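Local coordinates for protein cytochrome P450 (Bacillus megaterium, PDB 5L92) that binds the steroid corticosterone beside its heme and oxidises steroids, probably as a monooxygenase using molecular oxygen, at residues Lys91-Val99 / Lys225-Phe235; Phe161-Ala170 / Glu186-Tyr197. All coordinates share one frame; numbering follows the deposited sequence.

Interaction 1 of 2, residues Lys91-Val99 / Lys225-Phe235; sequences KHAEMRALV and KQLTDEEIVGF. With HEM (protoporphyrin IX containing Fe), chain C.
Glu-231 does two jobs with one carboxylate: OE2 faces Lys-91 across the contact, while OE1 turns back to the N-cap of its own helix. The salt bridge, Lys-91 NZ to Glu-231 OE2, is 3.3 Å long, and the two side chains reach it from opposite directions. Lys-91 gets there because its CG stands anti to the backbone N (chi1 -174°) before a bend at chi2 swings the amine across. Glu-231 OE1, for its part, accepts from Thr-228 N at 3.1 Å, the donor standing well above the carboxylate plane, and Thr-228 OG1 accepts from Glu-231 N in return. This is a capping box, and it starts helix 229-245. Replacing Glu-231 by alanine would probably leave the amine of Lys-91 without its carboxylate and Thr-228 N without its capping acceptor.

Met-95 comes in next to the salt bridge, crossing Glu-231 at about a right angle with SD 3.6 Å from Glu-231 OE1, and its CE comes to 3.3 Å from Gln-226 O, at the centre of an inverse gamma turn. Helix 91-97 is helix C of the P450 fold and helix 229-245 its long helix I; His-92 and Arg-96, on the heme side of the former, fit the HxxxR pattern. Both meet a single propionate oxygen: His-92 NE2 bonds HEM O1D almost straight (2.6 Å, 169°), and Arg-96 adds NE and NH2 with that oxygen at the guanidinium edge.

Further along, Leu-98 forks. Leu-98 CD1 presses tightly on Leu-227 CD2 at 3.3 Å, while CD2 lies against the aliphatic chain of Lys-225. Among the buried residues, Val-99 CG1 sits over a face of the Phe-235 ring, 4.1 Å from its centroid, a CH-pi contact beside helix 213-222, where Val-99 also touches Leu-217.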
loop_
_atom_site.group_PDB
_atom_site.type_symbol
_atom_site.label_atom_id
_atom_site.label_comp_id
_atom_site.label_asym_id
_atom_site.label_seq_id
_atom_site.Cartn_x
_atom_site.Cartn_y
_atom_site.Cartn_z
ATOM N N LYS A 91 -14.869 -12.121 -13.920
ATOM C CA LYS A 91 -15.485 -11.250 -12.928
ATOM C C LYS A 91 -14.614 -10.027 -12.595
ATOM O O LYS A 91 -15.146 -8.952 -12.255
ATOM C CB LYS A 91 -15.775 -12.085 -11.680
ATOM C CG LYS A 91 -16.557 -11.428 -10.536
ATOM C CD LYS A 91 -17.912 -10.865 -10.998
ATOM C CE LYS A 91 -18.851 -10.588 -9.812
ATOM N NZ LYS A 91 -20.051 -9.771 -10.177
ATOM N N HIS A 92 -13.281 -10.154 -12.670
ATOM C CA HIS A 92 -12.444 -9.014 -12.290
ATOM C C HIS A 92 -12.667 -7.839 -13.227
ATOM O O HIS A 92 -12.821 -6.696 -12.784
ATOM C CB HIS A 92 -10.954 -9.364 -12.290
ATOM C CG HIS A 92 -10.093 -8.166 -12.041
ATOM N ND1 HIS A 92 -9.545 -7.418 -13.061
ATOM C CD2 HIS A 92 -9.747 -7.542 -10.885
ATOM C CE1 HIS A 92 -8.866 -6.405 -12.547
ATOM N NE2 HIS A 92 -8.969 -6.459 -11.229
ATOM N N ALA A 93 -12.678 -8.101 -14.527
ATOM C CA ALA A 93 -12.789 -7.022 -15.507
ATOM C C ALA A 93 -14.120 -6.295 -15.386
ATOM O O ALA A 93 -14.167 -5.063 -15.454
ATOM C CB ALA A 93 -12.617 -7.581 -16.921
ATOM N N GLU A 94 -15.214 -7.045 -15.202
ATOM C CA GLU A 94 -16.524 -6.439 -14.983
ATOM C C GLU A 94 -16.529 -5.530 -13.749
ATOM O O GLU A 94 -17.028 -4.401 -13.803
ATOM C CB GLU A 94 -17.590 -7.544 -14.851
ATOM C CG GLU A 94 -17.694 -8.494 -16.046
ATOM C CD GLU A 94 -18.400 -9.823 -15.712
ATOM O OE1 GLU A 94 -19.106 -9.896 -14.678
ATOM O OE2 GLU A 94 -18.236 -10.799 -16.487
ATOM N N MET A 95 -15.985 -5.999 -12.616
ATOM C CA MET A 95 -15.981 -5.171 -11.407
ATOM C C MET A 95 -15.138 -3.911 -11.597
ATOM O O MET A 95 -15.576 -2.791 -11.295
ATOM C CB MET A 95 -15.461 -5.983 -10.221
ATOM C CG MET A 95 -16.390 -7.103 -9.747
ATOM S SD MET A 95 -17.974 -6.506 -9.088
ATOM C CE MET A 95 -19.015 -6.699 -10.535
ATOM N N ARG A 96 -13.920 -4.087 -12.092
ATOM C CA ARG A 96 -13.007 -2.966 -12.279
ATOM C C ARG A 96 -13.584 -1.960 -13.261
ATOM O O ARG A 96 -13.383 -0.746 -13.115
ATOM C CB ARG A 96 -11.645 -3.516 -12.738
ATOM C CG ARG A 96 -10.709 -2.542 -13.368
ATOM C CD ARG A 96 -10.030 -1.661 -12.342
ATOM N NE ARG A 96 -8.841 -2.287 -11.798
ATOM C CZ ARG A 96 -7.617 -1.754 -11.755
ATOM N NH1 ARG A 96 -7.355 -0.562 -12.263
ATOM N NH2 ARG A 96 -6.633 -2.453 -11.198
ATOM N N ALA A 97 -14.354 -2.445 -14.230
ATOM C CA ALA A 97 -14.971 -1.567 -15.207
ATOM C C ALA A 97 -15.888 -0.540 -14.550
ATOM O O ALA A 97 -16.016 0.570 -15.053
ATOM C CB ALA A 97 -15.743 -2.400 -16.228
ATOM N N LEU A 98 -16.501 -0.872 -13.417
ATOM C CA LEU A 98 -17.473 0.020 -12.787
ATOM C C LEU A 98 -16.850 1.177 -12.029
ATOM O O LEU A 98 -17.551 2.143 -11.728
ATOM C CB LEU A 98 -18.344 -0.754 -11.812
ATOM C CG LEU A 98 -19.223 -1.837 -12.422
ATOM C CD1 LEU A 98 -20.009 -2.382 -11.292
ATOM C CD2 LEU A 98 -20.150 -1.314 -13.526
ATOM N N VAL A 99 -15.561 1.094 -11.709
ATOM C CA VAL A 99 -14.888 2.093 -10.893
ATOM C C VAL A 99 -13.708 2.737 -11.599
ATOM O O VAL A 99 -13.157 3.705 -11.070
ATOM C CB VAL A 99 -14.401 1.474 -9.564
ATOM C CG1 VAL A 99 -15.571 1.048 -8.712
ATOM C CG2 VAL A 99 -13.462 0.291 -9.861
ATOM N N LYS A 225 -26.560 -2.694 -13.142
ATOM C CA LYS A 225 -25.239 -3.296 -13.194
ATOM C C LYS A 225 -25.191 -4.495 -12.251
ATOM O O LYS A 225 -25.844 -4.524 -11.201
ATOM C CB LYS A 225 -24.145 -2.280 -12.841
ATOM C CG LYS A 225 -23.741 -1.293 -13.973
ATOM C CD LYS A 225 -23.689 -1.954 -15.360
ATOM C CE LYS A 225 -23.088 -1.029 -16.432
ATOM N NZ LYS A 225 -23.926 0.199 -16.616
ATOM N N GLN A 226 -24.400 -5.491 -12.652
ATOM C CA GLN A 226 -24.318 -6.798 -11.997
ATOM C C GLN A 226 -23.415 -6.729 -10.765
ATOM O O GLN A 226 -22.267 -7.179 -10.778
ATOM C CB GLN A 226 -23.781 -7.812 -12.995
ATOM C CG GLN A 226 -23.682 -9.247 -12.529
ATOM C CD GLN A 226 -23.253 -10.163 -13.676
ATOM O OE1 GLN A 226 -23.485 -9.855 -14.847
ATOM N NE2 GLN A 226 -22.600 -11.269 -13.347
ATOM N N LEU A 227 -23.943 -6.174 -9.669
ATOM C CA LEU A 227 -23.181 -6.181 -8.427
ATOM C C LEU A 227 -24.094 -6.316 -7.214
ATOM O O LEU A 227 -25.219 -5.808 -7.197
ATOM C CB LEU A 227 -22.297 -4.926 -8.315
ATOM C CG LEU A 227 -22.962 -3.558 -8.315
ATOM C CD1 LEU A 227 -23.462 -3.232 -6.965
ATOM C CD2 LEU A 227 -21.979 -2.504 -8.703
ATOM N N THR A 228 -23.584 -7.008 -6.198
ATOM C CA THR A 228 -24.294 -7.212 -4.944
ATOM C C THR A 228 -23.912 -6.153 -3.921
ATOM O O THR A 228 -22.869 -5.501 -4.009
ATOM C CB THR A 228 -24.003 -8.592 -4.351
ATOM O OG1 THR A 228 -22.629 -8.657 -3.891
ATOM C CG2 THR A 228 -24.268 -9.709 -5.391
ATOM N N ASP A 229 -24.771 -6.008 -2.915
ATOM C CA ASP A 229 -24.432 -5.121 -1.820
ATOM C C ASP A 229 -23.168 -5.569 -1.113
ATOM O O ASP A 229 -22.375 -4.720 -0.696
ATOM C CB ASP A 229 -25.575 -5.026 -0.826
ATOM C CG ASP A 229 -26.689 -4.140 -1.316
ATOM O OD1 ASP A 229 -26.495 -3.397 -2.298
ATOM O OD2 ASP A 229 -27.775 -4.172 -0.712
ATOM N N GLU A 230 -22.971 -6.885 -0.955
ATOM C CA GLU A 230 -21.730 -7.383 -0.377
ATOM C C GLU A 230 -20.533 -6.894 -1.185
ATOM O O GLU A 230 -19.460 -6.632 -0.626
ATOM C CB GLU A 230 -21.750 -8.920 -0.314
ATOM C CG GLU A 230 -20.576 -9.563 0.459
ATOM C CD GLU A 230 -20.545 -11.076 0.371
ATOM O OE1 GLU A 230 -21.028 -11.636 -0.633
ATOM O OE2 GLU A 230 -20.030 -11.709 1.305
ATOM N N GLU A 231 -20.693 -6.787 -2.504
ATOM C CA GLU A 231 -19.580 -6.363 -3.350
ATOM C C GLU A 231 -19.263 -4.886 -3.134
ATOM O O GLU A 231 -18.088 -4.497 -3.074
ATOM C CB GLU A 231 -19.899 -6.670 -4.808
ATOM C CG GLU A 231 -19.584 -8.125 -5.167
ATOM C CD GLU A 231 -20.155 -8.594 -6.512
ATOM O OE1 GLU A 231 -20.775 -7.781 -7.225
ATOM O OE2 GLU A 231 -19.980 -9.783 -6.852
ATOM N N ILE A 232 -20.294 -4.065 -2.936
ATOM C CA ILE A 232 -20.059 -2.664 -2.626
ATOM C C ILE A 232 -19.378 -2.529 -1.269
ATOM O O ILE A 232 -18.432 -1.744 -1.108
ATOM C CB ILE A 232 -21.383 -1.873 -2.692
ATOM C CG1 ILE A 232 -22.007 -2.050 -4.075
ATOM C CG2 ILE A 232 -21.142 -0.370 -2.353
ATOM C CD1 ILE A 232 -23.250 -1.270 -4.280
ATOM N N VAL A 233 -19.836 -3.295 -0.277
ATOM C CA VAL A 233 -19.180 -3.299 1.028
ATOM C C VAL A 233 -17.718 -3.718 0.891
ATOM O O VAL A 233 -16.825 -3.086 1.457
ATOM C CB VAL A 233 -19.948 -4.199 2.012
ATOM C CG1 VAL A 233 -19.127 -4.514 3.267
ATOM C CG2 VAL A 233 -21.229 -3.495 2.432
ATOM N N GLY A 234 -17.459 -4.790 0.141
ATOM C CA GLY A 234 -16.095 -5.285 0.006
ATOM C C GLY A 234 -15.157 -4.253 -0.617
ATOM O O GLY A 234 -14.038 -4.045 -0.143
ATOM N N PHE A 235 -15.606 -3.589 -1.683
ATOM C CA PHE A 235 -14.787 -2.571 -2.328
ATOM C C PHE A 235 -14.591 -1.371 -1.407
ATOM O O PHE A 235 -13.473 -0.851 -1.278
ATOM C CB PHE A 235 -15.435 -2.171 -3.659
ATOM C CG PHE A 235 -14.708 -1.069 -4.387
ATOM C CD1 PHE A 235 -13.602 -1.346 -5.188
ATOM C CD2 PHE A 235 -15.152 0.237 -4.279
ATOM C CE1 PHE A 235 -12.928 -0.316 -5.856
ATOM C CE2 PHE A 235 -14.492 1.271 -4.943
ATOM C CZ PHE A 235 -13.387 0.997 -5.734
HETATM C CHA HEM C . -3.998 -2.887 -5.748
HETATM C CHB HEM C . 0.054 -0.908 -3.855
HETATM C CHC HEM C . -2.337 3.098 -2.697
HETATM C CHD HEM C . -6.415 0.913 -4.123
HETATM C C1A HEM C . -2.680 -2.661 -5.372
HETATM C C2A HEM C . -1.569 -3.544 -5.655
HETATM C C3A HEM C . -0.463 -3.005 -5.122
HETATM C C4A HEM C . -0.822 -1.747 -4.508
HETATM C CMA HEM C . 0.958 -3.602 -5.177
HETATM C CAA HEM C . -1.650 -4.894 -6.419
HETATM C CBA HEM C . -2.409 -5.965 -5.634
HETATM C CGA HEM C . -2.202 -7.343 -6.206
HETATM O O1A HEM C . -1.762 -7.483 -7.355
HETATM O O2A HEM C . -2.455 -8.341 -5.511
HETATM C C1B HEM C . -0.196 0.368 -3.409
HETATM C C2B HEM C . 0.773 1.354 -2.951
HETATM C C3B HEM C . 0.081 2.456 -2.619
HETATM C C4B HEM C . -1.326 2.191 -2.850
HETATM C CMB HEM C . 2.299 1.140 -2.914
HETATM C CAB HEM C . 0.571 3.831 -2.118
HETATM C CBB HEM C . 1.812 4.291 -2.344
HETATM C C1C HEM C . -3.659 2.855 -2.989
HETATM C C2C HEM C . -4.759 3.738 -2.707
HETATM C C3C HEM C . -5.866 3.144 -3.114
HETATM C C4C HEM C . -5.535 1.843 -3.626
HETATM C CMC HEM C . -4.688 5.161 -2.095
HETATM C CAC HEM C . -7.246 3.792 -2.948
HETATM C CBC HEM C . -8.016 4.005 -4.011
HETATM C C1D HEM C . -6.133 -0.300 -4.682
HETATM C C2D HEM C . -7.121 -1.218 -5.211
HETATM C C3D HEM C . -6.463 -2.289 -5.679
HETATM C C4D HEM C . -5.042 -2.062 -5.432
HETATM C CMD HEM C . -8.645 -0.927 -5.182
HETATM C CAD HEM C . -7.038 -3.561 -6.350
HETATM C CBD HEM C . -7.040 -3.423 -7.886
HETATM C CGD HEM C . -7.451 -4.688 -8.614
HETATM O O1D HEM C . -7.866 -4.608 -9.793
HETATM O O2D HEM C . -7.352 -5.811 -8.058
HETATM N NA HEM C . -2.209 -1.557 -4.673
HETATM N NB HEM C . -1.457 0.914 -3.312
HETATM N NC HEM C . -4.174 1.697 -3.543
HETATM N ND HEM C . -4.892 -0.868 -4.806
HETATM FE FE HEM C . -3.192 0.115 -4.155
#

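Interaction 2 of 2, residues Phe161-Ala170 / Glu186-Tyr197; sequences FKDWSDIIVA and EKMKANDELETY
Trp-164 lies along helix 186-197 and uses almost every atom of its side chain. Trp-164 CB starts against Leu-194, 3.8 Å from its CG. From there the indole CG is set anti to the carbonyl carbon, and the ring is laid over the opposing backbone. One face takes Leu-194 CG and the carbonyl carbon of Glu-193, both off-centre toward its rim; Leu-194 slides past in the opposite direction, bringing its CD2 to 3.3 Å from Trp-164 CE3. On the pyrrole side CD1 meets the methyl of Ala-190. Next to it, Trp-164 NE1 gives a fairly straight hydrogen bond to Glu-193 OE1 (2.9 Å), which lies near the ring plane and is met on its anti side. At the far tip, CZ3 and CH2 point at Tyr-197, the indole edge toward the tyrosine face with the planes 66° apart. Phe-161 brings a second edge to Tyr-197, at 89°, completing an aromatic cluster, while the phenol OH is hydrogen-bonded to Asp-157.

One turn on, Ile-168 fits as a knob among Lys-187, Ala-190, Asn-191 and Leu-194, its CD1 3.4 Å from Asn-191 ND2. That amide is turned onto Lys-187 O, a carbonyl that also accepts from Asn-191 N. Lys-187 NZ ties off the C-terminal end of the facing helix: it bonds Ala-170 O on a lone pair in the carbonyl plane and Ile-168 O from above its plane, each at 2.7 Å.

The two helices, F and G of the P450 fold, cross at -139°, roughly antiparallel, and the axes of the segments come within 8.8 Å at their closest. Ile-168 also touches bound corticosterone, and helix 229-245 packs against Phe-161, Ser-165 and Val-169 of helix 158-169.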
loop_
_atom_site.group_PDB
_atom_site.type_symbol
_atom_site.label_atom_id
_atom_site.label_comp_id
_atom_site.label_asym_id
_atom_site.label_seq_id
_atom_site.Cartn_x
_atom_site.Cartn_y
_atom_site.Cartn_z
ATOM N N PHE A 161 -11.531 3.393 12.053
ATOM C CA PHE A 161 -10.943 3.037 10.759
ATOM C C PHE A 161 -9.502 2.564 10.920
ATOM O O PHE A 161 -9.109 1.508 10.397
ATOM C CB PHE A 161 -10.959 4.240 9.818
ATOM C CG PHE A 161 -12.318 4.735 9.451
ATOM C CD1 PHE A 161 -13.446 3.978 9.674
ATOM C CD2 PHE A 161 -12.452 5.986 8.859
ATOM C CE1 PHE A 161 -14.690 4.437 9.303
ATOM C CE2 PHE A 161 -13.702 6.468 8.487
ATOM C CZ PHE A 161 -14.825 5.695 8.717
ATOM N N LYS A 162 -8.702 3.338 11.653
ATOM C CA LYS A 162 -7.293 2.998 11.838
ATOM C C LYS A 162 -7.135 1.673 12.552
ATOM O O LYS A 162 -6.362 0.816 12.114
ATOM C CB LYS A 162 -6.583 4.089 12.631
ATOM C CG LYS A 162 -5.033 3.988 12.566
ATOM C CD LYS A 162 -4.397 5.217 13.231
ATOM C CE LYS A 162 -2.875 5.148 13.214
ATOM N NZ LYS A 162 -2.397 3.818 13.698
ATOM N N ASP A 163 -7.823 1.504 13.693
ATOM C CA ASP A 163 -7.681 0.261 14.448
ATOM C C ASP A 163 -8.103 -0.946 13.619
ATOM O O ASP A 163 -7.413 -1.970 13.613
ATOM C CB ASP A 163 -8.487 0.326 15.747
ATOM C CG ASP A 163 -7.966 1.376 16.675
ATOM O OD1 ASP A 163 -6.820 1.833 16.434
ATOM O OD2 ASP A 163 -8.698 1.759 17.615
ATOM N N TRP A 164 -9.257 -0.863 12.946
ATOM C CA TRP A 164 -9.676 -1.964 12.081
ATOM C C TRP A 164 -8.630 -2.234 11.023
ATOM O O TRP A 164 -8.286 -3.399 10.756
ATOM C CB TRP A 164 -11.013 -1.668 11.393
ATOM C CG TRP A 164 -12.189 -1.770 12.246
ATOM C CD1 TRP A 164 -12.376 -2.612 13.296
ATOM C CD2 TRP A 164 -13.391 -1.003 12.119
ATOM N NE1 TRP A 164 -13.604 -2.411 13.836
ATOM C CE2 TRP A 164 -14.256 -1.427 13.131
ATOM C CE3 TRP A 164 -13.811 0.009 11.239
ATOM C CZ2 TRP A 164 -15.536 -0.862 13.314
ATOM C CZ3 TRP A 164 -15.069 0.557 11.404
ATOM C CH2 TRP A 164 -15.924 0.117 12.440
ATOM N N SER A 165 -8.107 -1.165 10.413
ATOM C CA SER A 165 -7.177 -1.328 9.301
ATOM C C SER A 165 -5.854 -1.892 9.778
ATOM O O SER A 165 -5.287 -2.758 9.110
ATOM C CB SER A 165 -6.952 -0.004 8.563
ATOM O OG SER A 165 -8.115 0.461 7.919
ATOM N N ASP A 166 -5.349 -1.427 10.931
ATOM C CA ASP A 166 -4.091 -1.980 11.439
ATOM C C ASP A 166 -4.257 -3.464 11.739
ATOM O O ASP A 166 -3.415 -4.267 11.369
ATOM C CB ASP A 166 -3.593 -1.236 12.688
ATOM C CG ASP A 166 -3.156 0.226 12.402
ATOM O OD1 ASP A 166 -2.930 0.596 11.230
ATOM O OD2 ASP A 166 -3.078 1.011 13.381
ATOM N N ILE A 167 -5.383 -3.858 12.339
ATOM C CA ILE A 167 -5.606 -5.280 12.602
ATOM C C ILE A 167 -5.548 -6.078 11.302
ATOM O O ILE A 167 -4.838 -7.092 11.208
ATOM C CB ILE A 167 -6.940 -5.484 13.339
ATOM C CG1 ILE A 167 -6.780 -4.987 14.780
ATOM C CG2 ILE A 167 -7.395 -6.976 13.247
ATOM C CD1 ILE A 167 -8.073 -4.993 15.596
ATOM N N ILE A 168 -6.285 -5.628 10.276
ATOM C CA ILE A 168 -6.380 -6.390 9.028
ATOM C C ILE A 168 -5.006 -6.581 8.384
ATOM O O ILE A 168 -4.719 -7.648 7.835
ATOM C CB ILE A 168 -7.368 -5.732 8.042
ATOM C CG1 ILE A 168 -8.802 -5.798 8.578
ATOM C CG2 ILE A 168 -7.325 -6.443 6.701
ATOM C CD1 ILE A 168 -9.317 -7.227 8.806
ATOM N N VAL A 169 -4.138 -5.556 8.401
ATOM C CA VAL A 169 -2.821 -5.745 7.762
ATOM C C VAL A 169 -1.766 -6.275 8.740
ATOM O O VAL A 169 -0.632 -6.568 8.323
ATOM C CB VAL A 169 -2.307 -4.463 7.060
ATOM C CG1 VAL A 169 -3.286 -3.972 5.966
ATOM C CG2 VAL A 169 -1.979 -3.368 8.052
ATOM N N ALA A 170 -2.108 -6.435 10.016
ATOM C CA ALA A 170 -1.134 -6.836 11.024
ATOM C C ALA A 170 -0.550 -8.221 10.747
ATOM O O ALA A 170 -1.235 -9.141 10.293
ATOM C CB ALA A 170 -1.776 -6.801 12.409
ATOM N N GLU A 186 -8.756 -12.137 15.624
ATOM C CA GLU A 186 -8.918 -10.697 15.716
ATOM C C GLU A 186 -9.148 -10.109 14.337
ATOM O O GLU A 186 -9.867 -9.118 14.204
ATOM C CB GLU A 186 -7.703 -10.066 16.410
ATOM C CG GLU A 186 -7.917 -8.613 16.885
ATOM C CD GLU A 186 -8.876 -8.472 18.080
ATOM O OE1 GLU A 186 -9.217 -9.519 18.684
ATOM O OE2 GLU A 186 -9.281 -7.306 18.413
ATOM N N LYS A 187 -8.615 -10.751 13.298
ATOM C CA LYS A 187 -8.913 -10.319 11.942
ATOM C C LYS A 187 -10.380 -10.599 11.580
ATOM O O LYS A 187 -11.081 -9.719 11.070
ATOM C CB LYS A 187 -7.952 -10.993 10.979
ATOM C CG LYS A 187 -6.499 -10.393 11.098
ATOM C CD LYS A 187 -5.499 -11.029 10.164
ATOM C CE LYS A 187 -4.091 -10.484 10.403
ATOM N NZ LYS A 187 -3.609 -9.696 9.247
ATOM N N MET A 188 -10.874 -11.797 11.890
ATOM C CA MET A 188 -12.270 -12.122 11.599
ATOM C C MET A 188 -13.223 -11.162 12.306
ATOM O O MET A 188 -14.219 -10.717 11.729
ATOM C CB MET A 188 -12.560 -13.565 12.013
ATOM C CG MET A 188 -11.901 -14.608 11.155
ATOM S SD MET A 188 -12.105 -16.237 11.906
ATOM C CE MET A 188 -13.780 -16.674 11.392
ATOM N N LYS A 189 -12.922 -10.806 13.546
ATOM C CA LYS A 189 -13.766 -9.856 14.259
ATOM C C LYS A 189 -13.737 -8.466 13.618
ATOM O O LYS A 189 -14.764 -7.773 13.572
ATOM C CB LYS A 189 -13.331 -9.803 15.717
ATOM C CG LYS A 189 -13.960 -8.677 16.521
ATOM C CD LYS A 189 -13.617 -8.773 18.004
ATOM C CE LYS A 189 -14.637 -7.995 18.848
ATOM N NZ LYS A 189 -14.095 -7.695 20.208
ATOM N N ALA A 190 -12.569 -8.034 13.138
ATOM C CA ALA A 190 -12.459 -6.723 12.495
ATOM C C ALA A 190 -13.178 -6.691 11.146
ATOM O O ALA A 190 -13.855 -5.707 10.823
ATOM C CB ALA A 190 -10.984 -6.358 12.312
ATOM N N ASN A 191 -13.037 -7.756 10.350
ATOM C CA ASN A 191 -13.810 -7.897 9.117
ATOM C C ASN A 191 -15.299 -7.754 9.383
ATOM O O ASN A 191 -15.996 -7.028 8.677
ATOM C CB ASN A 191 -13.567 -9.264 8.472
ATOM C CG ASN A 191 -12.382 -9.281 7.581
ATOM O OD1 ASN A 191 -12.449 -8.810 6.442
ATOM N ND2 ASN A 191 -11.289 -9.860 8.062
ATOM N N ASP A 192 -15.801 -8.481 10.386
ATOM C CA ASP A 192 -17.222 -8.441 10.736
ATOM C C ASP A 192 -17.685 -7.027 11.019
ATOM O O ASP A 192 -18.695 -6.570 10.472
ATOM C CB ASP A 192 -17.486 -9.318 11.964
ATOM C CG ASP A 192 -18.150 -10.651 11.614
ATOM O OD1 ASP A 192 -17.889 -11.208 10.513
ATOM O OD2 ASP A 192 -18.940 -11.138 12.458
ATOM N N GLU A 193 -16.983 -6.348 11.920
ATOM C CA GLU A 193 -17.322 -4.985 12.334
ATOM C C GLU A 193 -17.180 -3.988 11.182
ATOM O O GLU A 193 -18.032 -3.103 11.002
ATOM C CB GLU A 193 -16.417 -4.588 13.502
ATOM C CG GLU A 193 -16.788 -5.251 14.854
ATOM C CD GLU A 193 -15.759 -4.980 15.948
ATOM O OE1 GLU A 193 -14.701 -4.391 15.642
ATOM O OE2 GLU A 193 -16.000 -5.352 17.116
ATOM N N LEU A 194 -16.130 -4.135 10.367
ATOM C CA LEU A 194 -16.024 -3.338 9.144
ATOM C C LEU A 194 -17.227 -3.567 8.235
ATOM O O LEU A 194 -17.822 -2.622 7.720
ATOM C CB LEU A 194 -14.750 -3.681 8.388
ATOM C CG LEU A 194 -13.405 -3.065 8.771
ATOM C CD1 LEU A 194 -12.255 -3.841 8.075
ATOM C CD2 LEU A 194 -13.418 -1.633 8.354
ATOM N N GLU A 195 -17.541 -4.827 7.951
ATOM C CA GLU A 195 -18.721 -5.125 7.144
ATOM C C GLU A 195 -19.977 -4.495 7.725
ATOM O O GLU A 195 -20.713 -3.801 7.019
ATOM C CB GLU A 195 -18.889 -6.635 7.006
ATOM C CG GLU A 195 -17.844 -7.202 6.084
ATOM C CD GLU A 195 -17.881 -8.683 6.047
ATOM O OE1 GLU A 195 -18.974 -9.208 6.322
ATOM O OE2 GLU A 195 -16.833 -9.317 5.756
ATOM N N THR A 196 -20.230 -4.693 9.021
ATOM C CA THR A 196 -21.498 -4.197 9.546
ATOM C C THR A 196 -21.513 -2.684 9.545
ATOM O O THR A 196 -22.557 -2.083 9.277
ATOM C CB THR A 196 -21.803 -4.760 10.958
ATOM O OG1 THR A 196 -20.736 -4.482 11.851
ATOM C CG2 THR A 196 -21.992 -6.240 10.912
ATOM N N TYR A 197 -20.358 -2.053 9.785
ATOM C CA TYR A 197 -20.236 -0.614 9.578
ATOM C C TYR A 197 -20.730 -0.231 8.194
ATOM O O TYR A 197 -21.591 0.645 8.048
ATOM C CB TYR A 197 -18.773 -0.158 9.751
ATOM C CG TYR A 197 -18.605 1.332 9.611
ATOM C CD1 TYR A 197 -18.396 1.920 8.367
ATOM C CD2 TYR A 197 -18.700 2.154 10.719
ATOM C CE1 TYR A 197 -18.279 3.272 8.245
ATOM C CE2 TYR A 197 -18.571 3.506 10.614
ATOM C CZ TYR A 197 -18.373 4.071 9.369
ATOM O OH TYR A 197 -18.249 5.439 9.233
#

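Helix 229-245 runs through both neighbourhoods: its first turns and the loop leading into it form one side of interaction 1, and later turns pack against helix 158-169 of interaction 2. The two also meet directly, Val-233 against Glu-195, although their centres lie about 21 Å apart, and interaction 2 is nested within the chain loop that interaction 1 closes. Interaction 1 is the smaller, burying 407 Å² against 675 Å², and the more peripheral: it grades from a charged, partly exposed end to a buried aromatic contact, its first helix gripping a heme propionate. Interaction 2 pairs two helices by interlocking apolar side chains, adds direct hydrogen bonds, and borders the steroid rather than the heme.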